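Local coordinates for homoserine O-acetyltransferase (Bacillus anthracis str. 'Ames Ancestor', PDB 3I1I), which transfers an acetyl group to the hydroxyl of homoserine, probably from acetyl-CoA, a step toward methionine, at the interface of chains A and B. Residues are numbered along the deposited sequence; one frame, centred on the assembly and turned at random. Chains: chain A/B, Homoserine O-acetyltransferase.

The interface of chains A and B. Residues chain A 234, 237-238, 241-243, 260; chain B 184-186, 189, 325.
B:Ile186, first residue of helix 186-202 in this alpha/beta-hydrolase-fold enzyme, pushes its side chain into chain A at a two-fold symmetric interface of the deposited assembly, plausibly the biological dimer. Its CD1 methyl lies over one face of the A:Phe260 ring, 3.6 Å from the centroid and offset toward the rim (CH-pi). CG1 beside the backbone N (chi1 -62°) and the bend at chi2 together carry CD1 there and toward the A:Tyr241 carbonyl; being beta-branched, isoleucine also packs CG2 against A:Tyr237 CB. Farther along the ring, A:Phe260 CE1 touches B:Ser189 CB.

A:Glu238 crosses the isoleucine obliquely. Its OE1 accepts the backbone N-H of B:Ile186 at 2.9 Å, nearly straight (170° at H), on the syn side but somewhat out of the carboxylate plane; a carboxylate fits this helix start, where the dipole may add attraction. A:Phe260 turns its rim to A:Arg243, CE2 pointing at the centre of one guanidinium face. Arginine's several N-H groups serve many acceptors: NH2 donates to B:Asn184 O (2.8 Å) and can donate to B:Ser189 OG, 3.0 Å away at the guanidinium edge. That small hydroxyl also accepts from B:Asn184 ND2 and donates to B:Pro185 O. Water 1 joins A:Glu238 OE2, A:Arg243 NE and B:Asn184 O.

At the far rim, B:Tyr325, a hydroxyl donor on a rigid ring, meets A:Glu234 tip to tip: OH donates to the syn lone pair of OE2 at 2.6 Å, the carboxylate turned 78° from the ring, while A:Glu238 CG packs against B:Tyr325 CZ.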
# COMPACT_ATOMS: atom_id res chain seq x y z
N GLU A 234 -3.48 13.43 -10.52
CA GLU A 234 -2.18 12.85 -10.85
C GLU A 234 -1.14 13.91 -11.29
O GLU A 234 0.04 13.82 -10.96
CB GLU A 234 -2.33 11.75 -11.89
CG GLU A 234 -2.77 12.17 -13.27
CD GLU A 234 -1.64 12.70 -14.12
OE1 GLU A 234 -1.97 13.18 -15.22
OE2 GLU A 234 -0.45 12.66 -13.71
N TYR A 237 1.13 15.61 -8.67
CA TYR A 237 2.38 14.97 -8.20
C TYR A 237 3.51 15.10 -9.24
O TYR A 237 4.70 15.19 -8.89
CB TYR A 237 2.16 13.50 -7.86
CG TYR A 237 0.99 13.25 -6.93
CD1 TYR A 237 1.15 13.33 -5.56
CD2 TYR A 237 -0.27 12.94 -7.42
CE1 TYR A 237 0.10 13.10 -4.70
CE2 TYR A 237 -1.33 12.73 -6.58
CZ TYR A 237 -1.15 12.82 -5.22
OH TYR A 237 -2.18 12.59 -4.36
N GLU A 238 3.13 15.08 -10.51
CA GLU A 238 4.04 15.14 -11.62
C GLU A 238 4.78 16.49 -11.65
O GLU A 238 6.00 16.52 -11.88
CB GLU A 238 3.30 14.91 -12.95
CG GLU A 238 4.18 14.48 -14.08
CD GLU A 238 4.76 13.04 -13.93
OE1 GLU A 238 4.15 12.17 -13.25
OE2 GLU A 238 5.86 12.78 -14.50
N TYR A 241 6.47 17.18 -7.43
CA TYR A 241 7.65 16.38 -7.12
C TYR A 241 8.19 15.80 -8.43
O TYR A 241 8.11 14.57 -8.69
CB TYR A 241 7.30 15.28 -6.09
CG TYR A 241 6.37 15.79 -5.02
CD1 TYR A 241 4.99 15.61 -5.15
CD2 TYR A 241 6.85 16.51 -3.92
CE1 TYR A 241 4.11 16.11 -4.21
CE2 TYR A 241 5.99 17.03 -2.97
CZ TYR A 241 4.61 16.81 -3.13
OH TYR A 241 3.73 17.31 -2.21
N PRO A 242 8.73 16.67 -9.29
CA PRO A 242 9.04 16.21 -10.64
C PRO A 242 10.22 15.25 -10.66
O PRO A 242 11.10 15.27 -9.80
CB PRO A 242 9.42 17.52 -11.38
CG PRO A 242 9.98 18.41 -10.31
CD PRO A 242 9.30 18.00 -9.00
N ARG A 243 10.23 14.41 -11.68
CA ARG A 243 11.33 13.47 -11.86
C ARG A 243 12.65 14.20 -12.17
O ARG A 243 12.70 15.07 -12.99
CB ARG A 243 10.97 12.50 -12.98
CG ARG A 243 11.89 11.30 -13.08
CD ARG A 243 11.37 10.29 -14.14
NE ARG A 243 10.26 9.50 -13.63
CZ ARG A 243 10.39 8.37 -12.93
NH1 ARG A 243 11.59 7.88 -12.65
NH2 ARG A 243 9.32 7.69 -12.52
N PHE A 260 12.06 12.41 -5.85
CA PHE A 260 10.62 12.51 -5.55
C PHE A 260 10.25 11.62 -4.37
O PHE A 260 9.49 12.06 -3.51
CB PHE A 260 9.69 12.33 -6.76
CG PHE A 260 9.80 11.01 -7.45
CD1 PHE A 260 9.07 9.93 -7.02
CD2 PHE A 260 10.59 10.87 -8.60
CE1 PHE A 260 9.17 8.67 -7.69
CE2 PHE A 260 10.72 9.64 -9.27
CZ PHE A 260 9.98 8.54 -8.81
N ASN B 184 7.73 6.95 -16.15
CA ASN B 184 6.71 6.39 -15.30
C ASN B 184 6.14 7.53 -14.44
O ASN B 184 6.88 8.25 -13.79
CB ASN B 184 7.23 5.28 -14.41
CG ASN B 184 6.10 4.41 -13.87
OD1 ASN B 184 5.35 3.86 -14.66
ND2 ASN B 184 5.98 4.28 -12.54
N PRO B 185 4.82 7.72 -14.48
CA PRO B 185 4.26 8.81 -13.70
C PRO B 185 4.63 8.72 -12.24
O PRO B 185 4.80 7.62 -11.71
CB PRO B 185 2.76 8.65 -13.87
CG PRO B 185 2.63 7.97 -15.20
CD PRO B 185 3.79 6.99 -15.24
N ILE B 186 4.79 9.87 -11.62
CA ILE B 186 5.17 9.95 -10.21
C ILE B 186 4.13 9.23 -9.34
O ILE B 186 4.51 8.48 -8.45
CB ILE B 186 5.26 11.44 -9.75
CG1 ILE B 186 6.34 12.18 -10.55
CG2 ILE B 186 5.54 11.55 -8.24
CD1 ILE B 186 7.76 11.55 -10.47
N SER B 189 4.71 5.63 -9.66
CA SER B 189 6.01 5.25 -9.13
C SER B 189 6.00 5.11 -7.63
O SER B 189 6.66 4.20 -7.07
CB SER B 189 7.07 6.27 -9.57
OG SER B 189 7.12 6.37 -10.99
N TYR B 325 0.34 12.20 -21.04
CA TYR B 325 1.76 12.23 -21.39
C TYR B 325 2.01 11.55 -22.73
O TYR B 325 3.04 11.80 -23.34
CB TYR B 325 2.61 11.61 -20.28
CG TYR B 325 2.28 12.21 -18.94
CD1 TYR B 325 2.59 13.53 -18.65
CD2 TYR B 325 1.57 11.47 -17.99
CE1 TYR B 325 2.24 14.10 -17.43
CE2 TYR B 325 1.23 12.02 -16.76
CZ TYR B 325 1.55 13.33 -16.48
OH TYR B 325 1.20 13.88 -15.27
O HOH W 1 7.84 10.89 -14.24